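Local coordinates for heavy-metal chelation domain-containing protein (Pyrococcus horikoshii, PDB 3NPG), which is of unknown function but probably chelates heavy metals and contains a Rossmann-like domain, at residues M5-I10 with D72-L77; N60-E63 with L68-I71. One frame throughout, in Å; residues are numbered along the deposited sequence.

Interaction 1 (M5-I10 with D72-L77); sequences MLLSRI and DKADSL
Ser8 and Asp75 make the one hydrogen bond across this contact, Ser8 OG donating to Asp75 OD2 over 2.6 Å from above the carboxylate plane, 36° out of it. Asp75 CG lies between its own backbone N and carbonyl carbon (chi1 58°), which sets the carboxylate against the first turn of helix 6-17. Apolar contacts lie beside this bond. The selenium of Met5, deposited as selenomethionine, rests 4.0 Å from Asp75 CA, and Leu7 CG meets Ala74 CB at 4.2 Å, while the Leu7 CD2 branch lies beside the Ala74 carbonyl oxygen. The loop joining helix 67-72 to helix 79-96 is thereby packed against the start of helix 6-17.

The next shell fixes the acid from its other oxygen: Asp75 OD1 forms a salt bridge with Lys11, further along the helix, and Asp72 shares that lysine. Val86 and Ile89 of helix 79-96 pack against Leu7 and Ala74 respectively, and His160 of the second subunit lies against Met5. An alanine in place of Asp75 would probably leave the Ser8 hydroxyl without its acceptor and Lys11 with Asp72 alone of its two acids. A buried carboxylate thus divides its oxygens between a hydroxyl and an ammonium group, whose positive charge probably favours the ionised acid.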
loop_
_atom_site.group_PDB
_atom_site.type_symbol
_atom_site.label_atom_id
_atom_site.label_comp_id
_atom_site.label_asym_id
_atom_site.label_seq_id
_atom_site.Cartn_x
_atom_site.Cartn_y
_atom_site.Cartn_z
HETATM N N MSE A 5 -10.338 -21.924 -13.312
HETATM C CA MSE A 5 -11.091 -21.195 -12.298
HETATM C C MSE A 5 -12.489 -21.724 -12.153
HETATM O O MSE A 5 -13.109 -22.103 -13.147
HETATM C CB MSE A 5 -11.184 -19.707 -12.674
HETATM C CG MSE A 5 -9.882 -18.968 -12.609
HETATM SE SE MSE A 5 -10.188 -17.056 -12.783
HETATM C CE MSE A 5 -10.707 -16.680 -11.016
ATOM N N LEU A 6 -13.055 -21.610 -10.940
ATOM C CA LEU A 6 -14.479 -21.813 -10.721
ATOM C C LEU A 6 -15.246 -20.725 -11.505
ATOM O O LEU A 6 -16.313 -20.995 -12.056
ATOM C CB LEU A 6 -14.797 -21.710 -9.218
ATOM C CG LEU A 6 -16.275 -21.831 -8.812
ATOM C CD1 LEU A 6 -16.848 -23.164 -9.221
ATOM C CD2 LEU A 6 -16.444 -21.620 -7.323
ATOM N N LEU A 7 -14.638 -19.520 -11.622
ATOM C CA LEU A 7 -15.202 -18.384 -12.357
ATOM C C LEU A 7 -15.286 -18.678 -13.869
ATOM O O LEU A 7 -16.132 -18.112 -14.557
ATOM C CB LEU A 7 -14.347 -17.132 -12.096
ATOM C CG LEU A 7 -15.014 -15.781 -12.290
ATOM C CD1 LEU A 7 -16.364 -15.730 -11.601
ATOM C CD2 LEU A 7 -14.131 -14.682 -11.785
ATOM N N SER A 8 -14.430 -19.591 -14.369
ATOM C CA SER A 8 -14.449 -19.991 -15.777
ATOM C C SER A 8 -15.639 -20.907 -16.047
ATOM O O SER A 8 -16.163 -20.927 -17.158
ATOM C CB SER A 8 -13.153 -20.695 -16.142
ATOM O OG SER A 8 -12.902 -20.612 -17.534
ATOM N N ARG A 9 -16.076 -21.658 -15.021
ATOM C CA ARG A 9 -17.224 -22.560 -15.136
ATOM C C ARG A 9 -18.529 -21.798 -14.938
ATOM O O ARG A 9 -19.529 -22.113 -15.590
ATOM C CB ARG A 9 -17.108 -23.724 -14.138
ATOM C CG ARG A 9 -15.866 -24.592 -14.370
ATOM C CD ARG A 9 -15.868 -25.862 -13.529
ATOM N NE ARG A 9 -15.628 -25.595 -12.107
ATOM C CZ ARG A 9 -14.418 -25.489 -11.560
ATOM N NH1 ARG A 9 -13.329 -25.584 -12.316
ATOM N NH2 ARG A 9 -14.290 -25.256 -10.263
ATOM N N ILE A 10 -18.512 -20.762 -14.059
ATOM C CA ILE A 10 -19.686 -19.913 -13.803
ATOM C C ILE A 10 -20.043 -19.089 -15.045
ATOM O O ILE A 10 -21.220 -18.992 -15.395
ATOM C CB ILE A 10 -19.482 -19.020 -12.534
ATOM C CG1 ILE A 10 -19.323 -19.898 -11.258
ATOM C CG2 ILE A 10 -20.639 -18.008 -12.372
ATOM C CD1 ILE A 10 -18.793 -19.159 -10.030
ATOM N N ASP A 72 -17.581 -13.369 -20.972
ATOM C CA ASP A 72 -16.461 -14.178 -21.463
ATOM C C ASP A 72 -15.133 -13.748 -20.814
ATOM O O ASP A 72 -14.246 -14.581 -20.619
ATOM C CB ASP A 72 -16.364 -14.096 -22.996
ATOM C CG ASP A 72 -15.284 -14.983 -23.587
ATOM O OD1 ASP A 72 -15.245 -16.183 -23.238
ATOM O OD2 ASP A 72 -14.478 -14.476 -24.400
ATOM N N LYS A 73 -15.020 -12.457 -20.444
ATOM C CA LYS A 73 -13.806 -11.899 -19.845
ATOM C C LYS A 73 -13.801 -11.994 -18.300
ATOM O O LYS A 73 -13.002 -11.323 -17.652
ATOM C CB LYS A 73 -13.608 -10.435 -20.296
ATOM C CG LYS A 73 -13.441 -10.266 -21.814
ATOM C CD LYS A 73 -12.057 -10.664 -22.286
ATOM C CE LYS A 73 -11.923 -10.566 -23.777
ATOM N NZ LYS A 73 -12.038 -9.163 -24.247
ATOM N N ALA A 74 -14.671 -12.849 -17.721
ATOM C CA ALA A 74 -14.739 -13.025 -16.267
ATOM C C ALA A 74 -13.521 -13.773 -15.731
ATOM O O ALA A 74 -13.099 -13.517 -14.608
ATOM C CB ALA A 74 -16.007 -13.760 -15.887
ATOM N N ASP A 75 -12.956 -14.702 -16.531
ATOM C CA ASP A 75 -11.779 -15.477 -16.118
ATOM C C ASP A 75 -10.474 -14.874 -16.689
ATOM O O ASP A 75 -9.466 -15.583 -16.822
ATOM C CB ASP A 75 -11.931 -16.963 -16.514
ATOM C CG ASP A 75 -12.133 -17.203 -18.004
ATOM O OD1 ASP A 75 -12.491 -16.240 -18.720
ATOM O OD2 ASP A 75 -11.978 -18.361 -18.443
ATOM N N SER A 76 -10.489 -13.546 -16.986
ATOM C CA SER A 76 -9.332 -12.838 -17.545
ATOM C C SER A 76 -8.253 -12.605 -16.488
ATOM O O SER A 76 -8.555 -12.547 -15.302
ATOM C CB SER A 76 -9.771 -11.504 -18.146
ATOM O OG SER A 76 -8.665 -10.729 -18.582
ATOM N N LEU A 77 -6.994 -12.444 -16.927
ATOM C CA LEU A 77 -5.893 -12.113 -16.025
ATOM C C LEU A 77 -5.974 -10.634 -15.640
ATOM O O LEU A 77 -5.409 -10.223 -14.626
ATOM C CB LEU A 77 -4.536 -12.422 -16.687
ATOM C CG LEU A 77 -4.008 -13.858 -16.507
ATOM C CD1 LEU A 77 -4.742 -14.834 -17.410
ATOM C CD2 LEU A 77 -2.532 -13.926 -16.789
#

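Interaction 2 (N60-E63 with L68-I71); sequences NSIE and LEFI
Ile62 reaches from its loop toward helix 67-72 and meets two neighbouring side chains there, the ring of Phe70 with CD1 and the aliphatic part of Glu69 with CG1, while CG2 lies between them, near both. Toward the ring it comes at the edge: Ile62 CD1 lies near the ring plane, 3.6 Å from Phe70 CD1 and 3.9 Å from Phe70 CE1, and the two side chains cross at about a right angle. This is a methyl group set against a ring rim, not a CH-pi contact over a face.

Against Glu69 the relation is different. Here the side chains run past one another in opposite directions, and Glu69 CG lies 3.9 Å from Ile62 CG1 and equally far from Ile62 CG2, so that a methylene sits across the fork of the isoleucine. Glu69 lays its CG along Ile62 by turning it opposite the backbone N (chi1 -177°), and the chain then bends at chi2 while its carboxylate serves Lys73, with which OE2 forms a salt bridge.

The loop backbone is itself held in shape. Asn60 OD1 accepts the backbone N-H of Ile62 at 3.1 Å, closing an Asx turn, with the donor tilted 20° from the carbonyl plane. Outside the two segments, Phe26 packs edge-to-face with Phe70. Leu232 of the third subunit packs on both Ile62 and Phe70, and its carbonyl oxygen accepts from Asn60 ND2, which places the contact at a subunit interface.

No hydrogen bond joins the two segments, so their direct attraction is dispersive and hydrophobic. The chemistry is divided along Glu69, whose methylene belongs to the buried apolar patch and whose charge is paired with a lysine at its margin.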
loop_
_atom_site.group_PDB
_atom_site.type_symbol
_atom_site.label_atom_id
_atom_site.label_comp_id
_atom_site.label_asym_id
_atom_site.label_seq_id
_atom_site.Cartn_x
_atom_site.Cartn_y
_atom_site.Cartn_z
ATOM N N ASN A 60 -8.011 -2.345 -21.301
ATOM C CA ASN A 60 -9.143 -3.244 -21.547
ATOM C C ASN A 60 -9.161 -3.695 -23.016
ATOM O O ASN A 60 -9.178 -2.857 -23.924
ATOM C CB ASN A 60 -10.474 -2.573 -21.158
ATOM C CG ASN A 60 -11.576 -3.551 -20.806
ATOM O OD1 ASN A 60 -11.813 -4.541 -21.498
ATOM N ND2 ASN A 60 -12.298 -3.269 -19.734
ATOM N N SER A 61 -9.120 -5.024 -23.247
ATOM C CA SER A 61 -9.111 -5.594 -24.599
ATOM C C SER A 61 -10.486 -5.501 -25.283
ATOM O O SER A 61 -10.569 -5.625 -26.509
ATOM C CB SER A 61 -8.633 -7.041 -24.569
ATOM O OG SER A 61 -9.466 -7.837 -23.741
ATOM N N ILE A 62 -11.566 -5.277 -24.490
ATOM C CA ILE A 62 -12.927 -5.141 -25.023
ATOM C C ILE A 62 -13.053 -3.869 -25.884
ATOM O O ILE A 62 -12.852 -2.757 -25.386
ATOM C CB ILE A 62 -13.994 -5.198 -23.884
ATOM C CG1 ILE A 62 -13.967 -6.573 -23.179
ATOM C CG2 ILE A 62 -15.392 -4.888 -24.423
ATOM C CD1 ILE A 62 -14.569 -6.586 -21.766
ATOM N N GLU A 63 -13.326 -4.046 -27.183
ATOM C CA GLU A 63 -13.496 -2.929 -28.108
ATOM C C GLU A 63 -14.975 -2.609 -28.282
ATOM O O GLU A 63 -15.374 -1.450 -28.155
ATOM C CB GLU A 63 -12.837 -3.237 -29.466
ATOM C CG GLU A 63 -11.326 -3.436 -29.390
ATOM C CD GLU A 63 -10.534 -2.238 -28.895
ATOM O OE1 GLU A 63 -10.865 -1.097 -29.290
ATOM O OE2 GLU A 63 -9.556 -2.448 -28.141
ATOM N N LEU A 68 -22.418 -10.692 -23.591
ATOM C CA LEU A 68 -21.665 -11.937 -23.797
ATOM C C LEU A 68 -20.146 -11.705 -23.774
ATOM O O LEU A 68 -19.408 -12.550 -23.268
ATOM C CB LEU A 68 -22.093 -12.623 -25.110
ATOM C CG LEU A 68 -23.519 -13.203 -25.126
ATOM C CD1 LEU A 68 -23.953 -13.536 -26.534
ATOM C CD2 LEU A 68 -23.624 -14.428 -24.227
ATOM N N GLU A 69 -19.684 -10.541 -24.300
ATOM C CA GLU A 69 -18.257 -10.167 -24.306
ATOM C C GLU A 69 -17.760 -9.937 -22.875
ATOM O O GLU A 69 -16.675 -10.405 -22.519
ATOM C CB GLU A 69 -18.031 -8.903 -25.170
ATOM C CG GLU A 69 -16.571 -8.475 -25.300
ATOM C CD GLU A 69 -15.731 -9.287 -26.271
ATOM O OE1 GLU A 69 -16.298 -9.816 -27.254
ATOM O OE2 GLU A 69 -14.493 -9.326 -26.089
ATOM N N PHE A 70 -18.578 -9.250 -22.042
ATOM C CA PHE A 70 -18.243 -8.991 -20.638
ATOM C C PHE A 70 -18.106 -10.286 -19.860
ATOM O O PHE A 70 -17.085 -10.499 -19.210
ATOM C CB PHE A 70 -19.301 -8.079 -19.978
ATOM C CG PHE A 70 -19.173 -6.595 -20.278
ATOM C CD1 PHE A 70 -18.110 -6.107 -21.031
ATOM C CD2 PHE A 70 -20.096 -5.685 -19.773
ATOM C CE1 PHE A 70 -17.991 -4.744 -21.299
ATOM C CE2 PHE A 70 -19.973 -4.321 -20.041
ATOM C CZ PHE A 70 -18.923 -3.858 -20.803
ATOM N N ILE A 71 -19.116 -11.193 -19.976
ATOM C CA ILE A 71 -19.129 -12.485 -19.265
ATOM C C ILE A 71 -17.954 -13.385 -19.679
ATOM O O ILE A 71 -17.381 -14.064 -18.829
ATOM C CB ILE A 71 -20.513 -13.210 -19.408
ATOM C CG1 ILE A 71 -21.670 -12.300 -18.924
ATOM C CG2 ILE A 71 -20.519 -14.551 -18.652
ATOM C CD1 ILE A 71 -23.062 -12.768 -19.334
#

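From the N terminus, the chain enters helix 6-17, passes through the three antiparallel strands between residues 22 and 49, and then follows a long loop to helix 67-72. Interaction 1 closes this whole excursion, bringing the turn after helix 67-72 back to the start of the first helix. Nested inside it, interaction 2 closes a far shorter loop, folding residues 60-63 onto helix 67-72 across only four intervening residues. The centres lie about 12 Å apart, and Lys73 bridges them: its NZ is 2.9 Å from Ser61 OG, a probable hydrogen bond. Helix 67-72 and its exit turn are thus tied to helix 6-17 by one contact and to the preceding loop by the other.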